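Local coordinates for protein D-threo-3-hydroxyaspartate dehydratase (Delftia, PDB 3WQC) that uses pyridoxal 5'-phosphate to convert D-threo-3-hydroxyaspartate to oxaloacetate and ammonia, and also dehydrates L-threo- and L-erythro-3-hydroxyaspartate and D-serine, at residues 34-38 and 228-232; 46-51 and 240-246; 71-77 and 88-94; 114-120 and 139-144; 179-183 and 202-206. All coordinates share one frame; numbering follows the deposited sequence.

From the N terminus, helix 27-44 opens contact 1 and the following strand 47-48 opens contact 2; their partners lie some 190 residues on, at 228-232 and 240-246, so the two loops cross. Contacts 3, 4 and 5 follow one another in series inside both loops. Contacts 3 and 4 each close a beta-alpha-beta unit of the parallel sheet, whose strands 90-93 and 114-119 are neighbours, while contact 5 packs the end of strand 175-180 against helix 192-215. Contact 2 pairs the first strand of the barrel with the last, and contact 1 joins the helices near them. Contacts 1, 2 and 5 all touch the pyridoxal phosphate.

Contact 1: residues 34-38 and 228-232; sequences IARMQ and TPTAL. With PLP (pyridoxal-5'-phosphate), chain J.
Met-37 and Leu-232 meet at about a right angle, with Met-37 CE 3.6 Å from Leu-232 CD2. Met-37 SD lies 3.9 Å from Ala-231 CB. Its CG leaves opposite the backbone N (chi1 -176°) and the chain bends at both outer torsions, which carries the thioether toward the second helix, the two short axes approaching to 11.5 Å. The other leucine methyl, CD1, lies over one face of the Arg-36 guanidinium, 3.9 Å from NH2 and offset toward the rim; Arg-36 NH1 bonds to Val-260 O. With an alanine in place of Leu-232, Met-37 CE would probably be freer to turn and the guanidinium face would lose this cover. One turn earlier, the cofactor phosphate sits at the N terminus of helix 228-233, a common phosphate-binding arrangement, where Thr-228 N reaches O2P at 3.0 Å (179° at the hydrogen) and its OG1 reaches O1P at 2.6 Å. Met-37 rests on Leu-48 of strand 47-48, Thr-228 and Pro-229 on Met-255 of helix 253-258.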
# COMPACT_ATOMS: atom_id res chain seq x y z
N ILE B 34 6.83 -13.09 19.83
CA ILE B 34 6.13 -12.45 20.96
C ILE B 34 6.92 -12.78 22.23
O ILE B 34 7.23 -11.90 23.07
CB ILE B 34 4.62 -12.86 21.04
CG1 ILE B 34 3.92 -12.14 19.89
CG2 ILE B 34 4.02 -12.61 22.41
CD1 ILE B 34 2.46 -12.53 19.74
N ALA B 35 7.23 -14.06 22.41
CA ALA B 35 7.94 -14.52 23.66
C ALA B 35 9.30 -13.91 23.72
O ALA B 35 9.76 -13.50 24.81
CB ALA B 35 8.09 -16.01 23.62
N ARG B 36 10.02 -13.88 22.59
CA ARG B 36 11.38 -13.37 22.60
C ARG B 36 11.42 -11.90 23.11
O ARG B 36 12.28 -11.50 23.94
CB ARG B 36 12.08 -13.46 21.23
CG ARG B 36 13.47 -12.75 21.13
CD ARG B 36 14.01 -12.85 19.73
NE ARG B 36 15.26 -12.12 19.58
CZ ARG B 36 15.74 -11.60 18.43
NH1 ARG B 36 15.12 -11.86 17.28
NH2 ARG B 36 16.88 -10.89 18.40
N MET B 37 10.54 -11.07 22.57
CA MET B 37 10.54 -9.66 22.97
C MET B 37 10.12 -9.52 24.39
O MET B 37 10.77 -8.74 25.12
CB MET B 37 9.61 -8.85 22.01
CG MET B 37 9.63 -7.33 22.29
SD MET B 37 11.25 -6.54 21.98
CE MET B 37 11.30 -6.49 20.15
N GLN B 38 9.03 -10.16 24.81
CA GLN B 38 8.54 -9.99 26.17
C GLN B 38 9.62 -10.46 27.14
O GLN B 38 9.86 -9.83 28.19
CB GLN B 38 7.24 -10.75 26.46
CG GLN B 38 6.61 -10.44 27.83
CD GLN B 38 6.21 -8.96 27.97
OE1 GLN B 38 5.41 -8.45 27.19
NE2 GLN B 38 6.74 -8.24 29.02
N THR B 228 12.14 -1.63 17.06
CA THR B 228 12.42 -3.06 17.23
C THR B 228 13.95 -3.26 17.31
O THR B 228 14.41 -4.00 18.17
CB THR B 228 11.71 -3.89 16.11
OG1 THR B 228 10.37 -4.07 16.55
CG2 THR B 228 12.38 -5.30 16.02
N PRO B 229 14.74 -2.66 16.38
CA PRO B 229 16.21 -2.98 16.47
C PRO B 229 16.83 -2.54 17.82
O PRO B 229 17.68 -3.25 18.35
CB PRO B 229 16.79 -2.22 15.29
CG PRO B 229 15.58 -2.11 14.28
CD PRO B 229 14.39 -1.89 15.16
N THR B 230 16.48 -1.32 18.29
CA THR B 230 17.12 -0.86 19.56
C THR B 230 16.52 -1.59 20.74
O THR B 230 17.22 -1.80 21.73
CB THR B 230 16.99 0.65 19.79
OG1 THR B 230 15.61 1.07 19.63
CG2 THR B 230 17.85 1.38 18.75
N ALA B 231 15.25 -2.02 20.67
CA ALA B 231 14.70 -2.86 21.79
C ALA B 231 15.52 -4.13 21.98
O ALA B 231 15.78 -4.58 23.11
CB ALA B 231 13.23 -3.22 21.61
N LEU B 232 15.88 -4.74 20.84
CA LEU B 232 16.61 -6.01 20.84
C LEU B 232 18.11 -5.87 21.11
O LEU B 232 18.78 -6.84 21.51
CB LEU B 232 16.37 -6.76 19.55
CG LEU B 232 14.89 -7.24 19.42
CD1 LEU B 232 14.62 -7.77 17.98
CD2 LEU B 232 14.47 -8.25 20.49
N1 PLP J . 7.38 4.06 18.43
C2 PLP J . 6.90 4.89 17.48
C2A PLP J . 6.62 6.34 17.80
C3 PLP J . 6.66 4.37 16.16
O3 PLP J . 6.17 5.18 15.24
C4 PLP J . 6.96 2.98 15.92
C4A PLP J . 6.68 2.44 14.63
C5 PLP J . 7.46 2.18 16.99
C6 PLP J . 7.73 2.79 18.22
C5A PLP J . 7.80 0.72 16.78
O4P PLP J . 8.99 0.63 15.87
P PLP J . 9.27 -0.80 15.19
O1P PLP J . 9.18 -1.75 16.33
O2P PLP J . 10.66 -0.65 14.67
O3P PLP J . 8.23 -1.09 14.20

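Contact 2: residues 46-51 and 240-246; sequences VRLRPH and VTEVRAG. With PLP (pyridoxal-5'-phosphate), chain J.
Glu-242 puts CG in the crowded position between its backbone N and carbonyl carbon (chi1 65°) and then runs out extended, while Arg-49 bends at chi3; the two side chains thereby meet in a side-on salt bridge. Arg-49 NE lies 2.9 Å from Glu-242 OE1, and NH2 lies 3.1 Å from OE2. The guanidinium and carboxylate planes are 44° apart. Ser-224 also binds OE1, and Asp-90 takes NH1 of Arg-49. In the backbone, the strands join in parallel: Val-243 N donates to Arg-47 O, and Val-243 O accepts from Arg-49 N at 2.8 Å. This pairs the first and last strands of the TIM-type barrel. His-51 N bonds to Ala-245 O at 2.8 Å, and Gly-246 N reaches phosphate O1P of the cofactor at 2.6 Å. Arg-244 NH2 donates to the pyridine N1 at 2.9 Å, with N1 in the guanidinium plane, while its NH1 bonds to Ser-224 OG. As in alanine racemase, an arginine donating to N1 is consistent with an unprotonated pyridine nitrogen.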
# COMPACT_ATOMS: atom_id res chain seq x y z
N VAL B 46 11.65 -3.67 32.29
CA VAL B 46 10.83 -2.62 31.76
C VAL B 46 9.49 -3.20 31.25
O VAL B 46 9.44 -4.43 30.85
CB VAL B 46 11.54 -1.78 30.66
CG1 VAL B 46 12.80 -1.20 31.26
CG2 VAL B 46 11.90 -2.63 29.42
N ARG B 47 8.47 -2.37 31.12
CA ARG B 47 7.19 -2.77 30.51
C ARG B 47 7.43 -2.81 28.98
O ARG B 47 8.31 -2.09 28.41
CB ARG B 47 6.11 -1.77 30.80
CG ARG B 47 5.80 -1.81 32.28
CD ARG B 47 4.48 -1.19 32.48
NE ARG B 47 4.51 0.25 32.49
CZ ARG B 47 4.75 0.96 33.62
NH1 ARG B 47 5.04 0.31 34.73
NH2 ARG B 47 4.76 2.30 33.64
N LEU B 48 6.62 -3.65 28.31
CA LEU B 48 6.59 -3.63 26.81
C LEU B 48 5.23 -3.13 26.44
O LEU B 48 4.19 -3.66 26.87
CB LEU B 48 6.70 -5.11 26.26
CG LEU B 48 6.60 -5.21 24.76
CD1 LEU B 48 7.68 -4.45 24.00
CD2 LEU B 48 6.63 -6.67 24.30
N ARG B 49 5.23 -2.02 25.65
CA ARG B 49 3.95 -1.41 25.16
C ARG B 49 4.03 -1.59 23.63
O ARG B 49 4.57 -0.73 22.87
CB ARG B 49 3.91 0.09 25.47
CG ARG B 49 2.57 0.70 25.01
CD ARG B 49 2.60 2.26 25.03
NE ARG B 49 2.53 2.75 26.41
CZ ARG B 49 1.42 2.83 27.13
NH1 ARG B 49 0.22 2.54 26.56
NH2 ARG B 49 1.49 3.22 28.44
N PRO B 50 3.51 -2.73 23.11
CA PRO B 50 3.67 -3.04 21.67
C PRO B 50 2.98 -1.98 20.83
O PRO B 50 1.89 -1.45 21.17
CB PRO B 50 2.95 -4.41 21.51
CG PRO B 50 2.08 -4.59 22.75
CD PRO B 50 2.78 -3.75 23.87
N HIS B 51 3.60 -1.74 19.70
CA HIS B 51 2.99 -0.83 18.69
C HIS B 51 2.18 -1.64 17.72
O HIS B 51 2.73 -2.44 16.97
CB HIS B 51 4.12 -0.03 17.96
CG HIS B 51 3.57 1.25 17.46
ND1 HIS B 51 2.35 1.31 16.76
CD2 HIS B 51 4.02 2.58 17.59
CE1 HIS B 51 2.05 2.60 16.53
NE2 HIS B 51 3.10 3.37 16.99
N VAL B 240 14.53 3.92 32.15
CA VAL B 240 13.43 3.74 31.19
C VAL B 240 12.29 2.97 31.84
O VAL B 240 12.57 1.93 32.58
CB VAL B 240 13.93 2.94 29.93
CG1 VAL B 240 12.77 2.49 28.98
CG2 VAL B 240 14.96 3.78 29.21
N THR B 241 11.03 3.36 31.63
CA THR B 241 9.87 2.63 32.29
C THR B 241 9.30 1.62 31.30
O THR B 241 8.76 0.63 31.70
CB THR B 241 8.79 3.50 32.90
OG1 THR B 241 8.32 4.28 31.91
CG2 THR B 241 9.38 4.65 33.59
N GLU B 242 9.29 1.93 29.99
CA GLU B 242 8.66 1.02 29.00
C GLU B 242 9.44 1.15 27.71
O GLU B 242 10.03 2.19 27.35
CB GLU B 242 7.21 1.34 28.81
CG GLU B 242 7.03 2.72 28.20
CD GLU B 242 5.55 3.02 27.85
OE1 GLU B 242 5.31 3.61 26.74
OE2 GLU B 242 4.59 2.74 28.64
N VAL B 243 9.34 0.07 26.93
CA VAL B 243 9.83 0.04 25.56
C VAL B 243 8.65 -0.23 24.63
O VAL B 243 7.78 -1.05 24.93
CB VAL B 243 10.88 -1.08 25.42
CG1 VAL B 243 11.27 -1.41 23.97
CG2 VAL B 243 12.12 -0.70 26.21
N ARG B 244 8.66 0.47 23.49
CA ARG B 244 7.65 0.29 22.44
C ARG B 244 8.36 -0.40 21.25
O ARG B 244 9.41 0.05 20.76
CB ARG B 244 7.17 1.70 21.95
CG ARG B 244 6.63 2.50 23.16
CD ARG B 244 5.98 3.84 22.68
NE ARG B 244 6.79 4.45 21.61
CZ ARG B 244 8.01 4.99 21.76
NH1 ARG B 244 8.48 5.26 23.00
NH2 ARG B 244 8.77 5.28 20.70
N ALA B 245 7.74 -1.45 20.75
CA ALA B 245 8.28 -2.13 19.53
C ALA B 245 7.06 -2.76 18.88
O ALA B 245 6.07 -3.11 19.56
CB ALA B 245 9.23 -3.28 19.92
N GLY B 246 7.09 -2.78 17.55
CA GLY B 246 5.89 -3.30 16.81
C GLY B 246 6.26 -4.33 15.76
O GLY B 246 5.57 -5.37 15.70
N1 PLP J . 7.38 4.06 18.43
C2 PLP J . 6.90 4.89 17.48
C2A PLP J . 6.62 6.34 17.80
C3 PLP J . 6.66 4.37 16.16
O3 PLP J . 6.17 5.18 15.24
C4 PLP J . 6.96 2.98 15.92
C4A PLP J . 6.68 2.44 14.63
C5 PLP J . 7.46 2.18 16.99
C6 PLP J . 7.73 2.79 18.22
C5A PLP J . 7.80 0.72 16.78
O4P PLP J . 8.99 0.63 15.87
P PLP J . 9.27 -0.80 15.19
O1P PLP J . 9.18 -1.75 16.33
O2P PLP J . 10.66 -0.65 14.67
O3P PLP J . 8.23 -1.09 14.20
O HOH W 1 3.43 0.27 29.40
O HOH W 2 5.91 3.16 31.32
O HOH W 3 3.11 -5.20 16.92

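Contact 3: residues 71-77 and 88-94; sequences GITVSTL and TTDILYA
Two waters tie the Tyr-93 hydroxyl to segment 71-77: one lies 2.6 Å from Tyr-93 OH and donates to Ser-75 O; a second joins the same OH to Leu-77 N. This is a beta-alpha-beta unit of the barrel: helix 77-85, N-capped by Thr-76, links parallel strands 72-74 and 90-93. The tyrosine CG lies trans to the amide nitrogen (chi1 172°), which carries the ring past the end of strand 72-74 to residues 75-77. Leu-77 CD2 sits over one face, 4.0 Å from the Tyr-93 ring centroid and 29° off its normal, while Ser-75 O lies at the edge. A leucine in place of Tyr-93 would probably leave both waters without their shared hydroxyl and Leu-77 without an aromatic face. Four backbone hydrogen bonds join the strands. Ile-91 CG1 lies alongside Ile-72, and Ile-91 CG2 is 3.6 Å from Val-74 CG2. On the face of Thr-73 and Leu-92, Thr-73 CG2 presses to 3.4 Å from Ala-94 CB, closer than two methyl carbons normally come.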
# COMPACT_ATOMS: atom_id res chain seq x y z
N GLY B 71 -0.49 -2.34 27.96
CA GLY B 71 -0.99 -1.28 27.10
C GLY B 71 -0.52 -1.48 25.65
O GLY B 71 0.22 -2.43 25.32
N ILE B 72 -0.89 -0.51 24.80
CA ILE B 72 -0.44 -0.53 23.44
C ILE B 72 -0.07 0.90 23.00
O ILE B 72 -0.48 1.90 23.63
CB ILE B 72 -1.56 -1.05 22.46
CG1 ILE B 72 -2.81 -0.12 22.44
CG2 ILE B 72 -1.92 -2.52 22.78
CD1 ILE B 72 -3.92 -0.57 21.47
N THR B 73 0.60 0.95 21.86
CA THR B 73 0.86 2.21 21.15
C THR B 73 0.11 2.12 19.83
O THR B 73 0.08 1.03 19.18
CB THR B 73 2.36 2.37 20.79
OG1 THR B 73 3.15 2.06 21.97
CG2 THR B 73 2.67 3.81 20.40
N VAL B 74 -0.53 3.23 19.42
CA VAL B 74 -1.28 3.24 18.16
C VAL B 74 -0.73 4.41 17.32
O VAL B 74 -0.18 5.41 17.83
CB VAL B 74 -2.81 3.43 18.34
CG1 VAL B 74 -3.32 2.19 19.10
CG2 VAL B 74 -3.18 4.72 19.07
N SER B 75 -0.93 4.30 15.99
CA SER B 75 -0.47 5.32 15.02
C SER B 75 -1.61 6.21 14.53
O SER B 75 -1.32 7.15 13.77
CB SER B 75 0.26 4.70 13.84
OG SER B 75 -0.64 3.99 12.97
N THR B 76 -2.86 5.92 14.89
CA THR B 76 -4.03 6.67 14.45
C THR B 76 -5.10 6.60 15.54
O THR B 76 -5.11 5.62 16.30
CB THR B 76 -4.65 6.10 13.15
OG1 THR B 76 -5.09 4.74 13.37
CG2 THR B 76 -3.67 6.12 11.97
N LEU B 77 -6.00 7.59 15.58
CA LEU B 77 -7.13 7.47 16.53
C LEU B 77 -8.10 6.36 16.08
O LEU B 77 -8.81 5.85 16.94
CB LEU B 77 -7.83 8.81 16.81
CG LEU B 77 -6.93 9.78 17.56
CD1 LEU B 77 -7.73 11.05 17.79
CD2 LEU B 77 -6.46 9.16 18.90
N THR B 88 -9.09 -2.78 25.17
CA THR B 88 -7.80 -2.24 25.57
C THR B 88 -7.97 -0.78 26.08
O THR B 88 -8.43 0.07 25.31
CB THR B 88 -6.84 -2.21 24.39
OG1 THR B 88 -6.68 -3.54 23.94
CG2 THR B 88 -5.44 -1.67 24.79
N THR B 89 -7.63 -0.50 27.35
CA THR B 89 -7.90 0.84 27.87
C THR B 89 -6.64 1.69 27.94
O THR B 89 -6.74 2.90 27.93
CB THR B 89 -8.50 0.75 29.28
OG1 THR B 89 -7.63 0.05 30.15
CG2 THR B 89 -9.84 -0.01 29.26
N ASP B 90 -5.46 1.08 27.97
CA ASP B 90 -4.19 1.85 28.15
C ASP B 90 -3.55 2.04 26.79
O ASP B 90 -2.86 1.15 26.22
CB ASP B 90 -3.32 1.01 29.07
CG ASP B 90 -1.95 1.60 29.34
OD1 ASP B 90 -1.59 2.71 28.74
OD2 ASP B 90 -1.09 0.95 30.06
N ILE B 91 -3.83 3.22 26.19
CA ILE B 91 -3.46 3.41 24.75
C ILE B 91 -2.69 4.72 24.62
O ILE B 91 -3.15 5.80 25.07
CB ILE B 91 -4.75 3.50 23.88
CG1 ILE B 91 -5.55 2.20 23.98
CG2 ILE B 91 -4.37 3.79 22.39
CD1 ILE B 91 -6.79 2.14 23.07
N LEU B 92 -1.54 4.63 23.98
CA LEU B 92 -0.71 5.83 23.66
C LEU B 92 -0.80 6.12 22.18
O LEU B 92 -0.43 5.23 21.37
CB LEU B 92 0.76 5.47 24.00
CG LEU B 92 1.84 6.49 23.56
CD1 LEU B 92 1.66 7.84 24.32
CD2 LEU B 92 3.25 5.87 23.78
N TYR B 93 -1.26 7.31 21.82
CA TYR B 93 -1.35 7.71 20.43
C TYR B 93 -0.07 8.46 20.09
O TYR B 93 0.13 9.63 20.45
CB TYR B 93 -2.59 8.57 20.21
CG TYR B 93 -2.64 9.19 18.83
CD1 TYR B 93 -2.22 8.53 17.65
CD2 TYR B 93 -3.12 10.52 18.74
CE1 TYR B 93 -2.29 9.20 16.38
CE2 TYR B 93 -3.24 11.16 17.49
CZ TYR B 93 -2.82 10.50 16.34
OH TYR B 93 -2.87 11.13 15.11
N ALA B 94 0.90 7.73 19.47
CA ALA B 94 2.30 8.23 19.38
C ALA B 94 2.54 8.94 18.04
O ALA B 94 3.52 8.63 17.32
CB ALA B 94 3.31 7.09 19.62
O HOH W 4 -2.05 9.70 13.06
O HOH W 5 -5.44 9.91 14.14

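Contact 4: residues 114-120 and 139-144; sequences DLKLIVD and FEVWIE
Backbone hydrogen bonds set the parallel pairing: Leu-117 N donates to Glu-140 O, Leu-117 O accepts from Trp-142 N at 2.8 Å, and Val-119 repeats the pattern with Trp-142 O and Glu-144 N. Strands 114-119 and 140-146 are the two strands of a beta-alpha-beta unit, linked by helix 122-135. The short strand axes come within 4.5 Å of each other and are turned by 35°. A water additionally bridges Leu-115 O and Glu-140 O.

Among polar side chains, Trp-142 NE1 donates to Glu-140 OE1 at 2.8 Å, nearly straight (177°), with the oxygen in the indole plane and met on its anti side. That bond holds the carboxylate beside the aliphatic part of Lys-116, whose CG lies 3.4 Å from Glu-140 CD. The lysine bends at chi2 and chi3, bringing NZ back to Asp-114 O at 2.9 Å and into a salt bridge with Asp-90. This positive charge would probably ease the approach of Asp-114 OD1 and Glu-140 OE2, 4.4 Å apart.

Apolar contacts complete the pairing. Val-119 CG2 meets Val-141 CG1 at 3.8 Å, the two side chains at about a right angle, and Leu-117 CD1 lies 3.9 Å from Phe-139 CD1.

Helix 122-135 covers Val-119 and Phe-139, whereas Ile-118 and Trp-142 touch Leu-92 of strand 90-93 and Leu-180 of strand 175-180.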
# COMPACT_ATOMS: atom_id res chain seq x y z
N ASP B 114 -8.04 5.31 28.56
CA ASP B 114 -6.94 6.07 29.19
C ASP B 114 -5.97 6.39 28.09
O ASP B 114 -4.86 5.81 27.96
CB ASP B 114 -6.26 5.24 30.23
CG ASP B 114 -5.34 6.12 31.08
OD1 ASP B 114 -5.74 7.30 31.30
OD2 ASP B 114 -4.35 5.63 31.66
N LEU B 115 -6.42 7.29 27.24
CA LEU B 115 -5.71 7.62 26.00
C LEU B 115 -4.68 8.73 26.30
O LEU B 115 -5.06 9.79 26.84
CB LEU B 115 -6.77 8.17 24.99
CG LEU B 115 -6.14 8.69 23.68
CD1 LEU B 115 -5.48 7.51 22.87
CD2 LEU B 115 -7.27 9.38 22.91
N LYS B 116 -3.45 8.49 25.91
CA LYS B 116 -2.34 9.47 26.09
C LYS B 116 -2.01 10.07 24.74
O LYS B 116 -1.99 9.36 23.70
CB LYS B 116 -1.07 8.77 26.63
CG LYS B 116 -1.12 8.45 28.11
CD LYS B 116 -2.00 7.51 28.60
CE LYS B 116 -1.49 6.10 28.27
NZ LYS B 116 -2.33 5.37 29.35
N LEU B 117 -1.74 11.37 24.71
CA LEU B 117 -1.38 12.12 23.49
C LEU B 117 0.08 12.57 23.60
O LEU B 117 0.62 12.59 24.74
CB LEU B 117 -2.29 13.38 23.34
CG LEU B 117 -3.78 13.07 23.45
CD1 LEU B 117 -4.59 14.37 23.33
CD2 LEU B 117 -4.18 12.09 22.26
N ILE B 118 0.68 12.99 22.49
CA ILE B 118 2.07 13.45 22.53
C ILE B 118 2.14 14.77 21.80
O ILE B 118 1.40 15.05 20.84
CB ILE B 118 3.06 12.40 21.94
CG1 ILE B 118 3.01 12.31 20.42
CG2 ILE B 118 2.84 11.02 22.62
CD1 ILE B 118 4.13 11.42 19.86
N VAL B 119 3.10 15.61 22.23
CA VAL B 119 3.38 16.90 21.55
C VAL B 119 4.89 17.11 21.53
O VAL B 119 5.63 16.55 22.35
CB VAL B 119 2.69 18.15 22.21
CG1 VAL B 119 1.18 17.96 22.20
CG2 VAL B 119 3.21 18.41 23.61
N ASP B 120 5.31 18.08 20.71
CA ASP B 120 6.72 18.54 20.67
C ASP B 120 6.84 20.04 20.44
O ASP B 120 7.95 20.50 20.06
CB ASP B 120 7.56 17.75 19.68
CG ASP B 120 7.20 18.01 18.26
OD1 ASP B 120 6.28 18.79 17.95
OD2 ASP B 120 7.89 17.43 17.35
N PHE B 139 -6.26 16.26 30.06
CA PHE B 139 -5.60 15.29 29.15
C PHE B 139 -4.26 14.86 29.67
O PHE B 139 -3.51 15.74 30.26
CB PHE B 139 -5.32 15.95 27.77
CG PHE B 139 -6.61 16.17 26.97
CD1 PHE B 139 -7.13 15.07 26.22
CD2 PHE B 139 -7.27 17.42 26.90
CE1 PHE B 139 -8.29 15.27 25.41
CE2 PHE B 139 -8.41 17.59 26.16
CZ PHE B 139 -8.93 16.53 25.40
N GLU B 140 -3.85 13.59 29.41
CA GLU B 140 -2.49 13.17 29.73
C GLU B 140 -1.68 13.36 28.45
O GLU B 140 -2.06 12.82 27.36
CB GLU B 140 -2.47 11.71 30.16
CG GLU B 140 -1.03 11.32 30.50
CD GLU B 140 -0.91 9.98 31.18
OE1 GLU B 140 0.27 9.47 31.23
OE2 GLU B 140 -1.92 9.43 31.75
N VAL B 141 -0.54 14.04 28.54
CA VAL B 141 0.25 14.40 27.39
C VAL B 141 1.70 14.08 27.74
O VAL B 141 2.18 14.40 28.84
CB VAL B 141 0.12 15.89 27.02
CG1 VAL B 141 0.89 16.22 25.74
CG2 VAL B 141 -1.36 16.28 26.88
N TRP B 142 2.38 13.40 26.79
CA TRP B 142 3.82 13.15 26.91
C TRP B 142 4.53 14.02 25.93
O TRP B 142 3.98 14.40 24.87
CB TRP B 142 4.16 11.70 26.62
CG TRP B 142 3.50 10.73 27.57
CD1 TRP B 142 2.55 10.92 28.59
CD2 TRP B 142 3.73 9.29 27.52
NE1 TRP B 142 2.18 9.71 29.14
CE2 TRP B 142 2.87 8.68 28.52
CE3 TRP B 142 4.52 8.46 26.70
CZ2 TRP B 142 2.81 7.27 28.70
CZ3 TRP B 142 4.47 7.05 26.86
CH2 TRP B 142 3.62 6.48 27.86
N ILE B 143 5.81 14.33 26.21
CA ILE B 143 6.59 15.21 25.30
C ILE B 143 7.48 14.30 24.46
O ILE B 143 8.26 13.47 25.02
CB ILE B 143 7.41 16.25 26.07
CG1 ILE B 143 6.42 17.12 26.94
CG2 ILE B 143 8.26 17.06 25.06
CD1 ILE B 143 7.17 18.08 27.89
N GLU B 144 7.39 14.43 23.16
CA GLU B 144 8.26 13.63 22.27
C GLU B 144 9.68 14.22 22.15
O GLU B 144 9.79 15.46 21.98
CB GLU B 144 7.61 13.51 20.86
CG GLU B 144 8.40 12.51 19.95
CD GLU B 144 7.70 12.12 18.69
OE1 GLU B 144 8.16 11.09 18.12
OE2 GLU B 144 6.76 12.84 18.25
O HOH W 6 -4.79 12.49 26.90

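Contact 5: residues 179-183 and 202-206; sequences VLTHA and ERAGC. With PLP (pyridoxal-5'-phosphate), chain J.
Glu-202 reaches from its helix to segment 179-183, and its atoms from CB to OE2 meet Thr-181 and Ala-183. CB lies 3.8 Å from Ala-183 CB. CG, turned to lie beside the carbonyl carbon (chi1 -177°), comes to 3.4 Å from Thr-181 CG2, the two side chains crossing at a slant. With the chain extended, CD passes 3.4 Å from Ala-183 CB, and at the tip OE2 accepts the backbone N-H of Ala-183 at 2.8 Å. This bond is bent, 138° at the hydrogen, and the donor stands 54° above the carboxylate plane. The other oxygen, OE1, is hydrogen-bonded to Thr-230 OG1, and OE2 has a weak further bond from Gly-226 N.

One turn on, Cys-206 fills in beside the strand. Its CB is 3.7 Å from Thr-181 CG2, and its SG is 3.8 Å from Val-179 CG2.

Between Thr-181 and Ala-183, His-182 has its CB directed away from the helix. Its ring lies face-on to the cofactor, with pyridoxal C3 3.8 Å above the ring plane and over its centre; a hydrogen bond between ND1 and Gly-226 O helps fix its rotation. Thr-181 O meanwhile accepts from Arg-244 NH2.

Glu-202 is thus a second-shell group, gripping the backbone next to a residue whose ring face lies over the cofactor. Its backbone N-H partners in this buried setting would probably stabilise the carboxylate as an anion.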
# COMPACT_ATOMS: atom_id res chain seq x y z
N VAL B 179 7.91 11.34 28.90
CA VAL B 179 8.61 11.66 27.66
C VAL B 179 8.74 10.37 26.86
O VAL B 179 8.78 9.25 27.42
CB VAL B 179 10.04 12.23 27.87
CG1 VAL B 179 9.90 13.67 28.38
CG2 VAL B 179 10.88 11.41 28.89
N LEU B 180 8.82 10.48 25.52
CA LEU B 180 9.03 9.30 24.72
C LEU B 180 9.98 9.66 23.57
O LEU B 180 10.00 10.84 23.13
CB LEU B 180 7.72 8.69 24.15
CG LEU B 180 7.05 9.45 22.99
CD1 LEU B 180 6.04 8.50 22.27
CD2 LEU B 180 6.31 10.74 23.43
N THR B 181 10.66 8.65 23.01
CA THR B 181 11.48 8.87 21.86
C THR B 181 11.40 7.60 21.00
O THR B 181 11.15 6.50 21.57
CB THR B 181 12.98 9.18 22.22
OG1 THR B 181 13.61 9.63 21.00
CG2 THR B 181 13.69 7.98 22.76
N HIS B 182 11.62 7.75 19.68
CA HIS B 182 11.72 6.61 18.80
C HIS B 182 12.93 6.76 17.99
O HIS B 182 13.03 7.71 17.11
CB HIS B 182 10.47 6.65 17.89
CG HIS B 182 10.48 5.68 16.74
ND1 HIS B 182 10.54 4.28 16.86
CD2 HIS B 182 10.42 5.95 15.35
CE1 HIS B 182 10.45 3.74 15.57
NE2 HIS B 182 10.43 4.71 14.70
N ALA B 183 13.93 5.85 18.17
CA ALA B 183 15.19 6.05 17.43
C ALA B 183 15.12 5.36 16.07
O ALA B 183 15.75 4.31 15.84
CB ALA B 183 16.40 5.62 18.26
N GLU B 202 19.65 6.53 22.47
CA GLU B 202 18.18 6.72 22.59
C GLU B 202 17.79 6.73 24.10
O GLU B 202 17.06 7.61 24.57
CB GLU B 202 17.52 5.52 21.86
CG GLU B 202 16.00 5.63 21.86
CD GLU B 202 15.26 4.42 21.25
OE1 GLU B 202 15.74 3.25 21.37
OE2 GLU B 202 14.12 4.63 20.71
N ARG B 203 18.33 5.75 24.88
CA ARG B 203 18.04 5.67 26.32
C ARG B 203 18.54 6.94 26.96
O ARG B 203 17.82 7.58 27.75
CB ARG B 203 18.75 4.43 26.98
CG ARG B 203 18.43 4.22 28.44
CD ARG B 203 19.57 3.47 29.14
NE ARG B 203 20.83 4.30 29.20
CZ ARG B 203 21.01 5.37 30.01
NH1 ARG B 203 20.14 5.69 30.98
NH2 ARG B 203 22.17 6.04 29.89
N ALA B 204 19.82 7.25 26.73
CA ALA B 204 20.47 8.41 27.43
C ALA B 204 19.76 9.72 27.12
O ALA B 204 19.51 10.54 28.03
CB ALA B 204 21.96 8.52 27.04
N GLY B 205 19.34 9.91 25.87
CA GLY B 205 18.70 11.17 25.49
C GLY B 205 17.29 11.25 26.09
O GLY B 205 16.90 12.34 26.56
N CYS B 206 16.51 10.15 26.11
CA CYS B 206 15.15 10.26 26.67
C CYS B 206 15.25 10.52 28.17
O CYS B 206 14.48 11.28 28.73
CB CYS B 206 14.39 8.98 26.30
SG CYS B 206 12.63 9.33 26.28
N1 PLP J . 7.38 4.06 18.43
C2 PLP J . 6.90 4.89 17.48
C2A PLP J . 6.62 6.34 17.80
C3 PLP J . 6.66 4.37 16.16
O3 PLP J . 6.17 5.18 15.24
C4 PLP J . 6.96 2.98 15.92
C4A PLP J . 6.68 2.44 14.63
C5 PLP J . 7.46 2.18 16.99
C6 PLP J . 7.73 2.79 18.22
C5A PLP J . 7.80 0.72 16.78
O4P PLP J . 8.99 0.63 15.87
P PLP J . 9.27 -0.80 15.19
O1P PLP J . 9.18 -1.75 16.33
O2P PLP J . 10.66 -0.65 14.67
O3P PLP J . 8.23 -1.09 14.20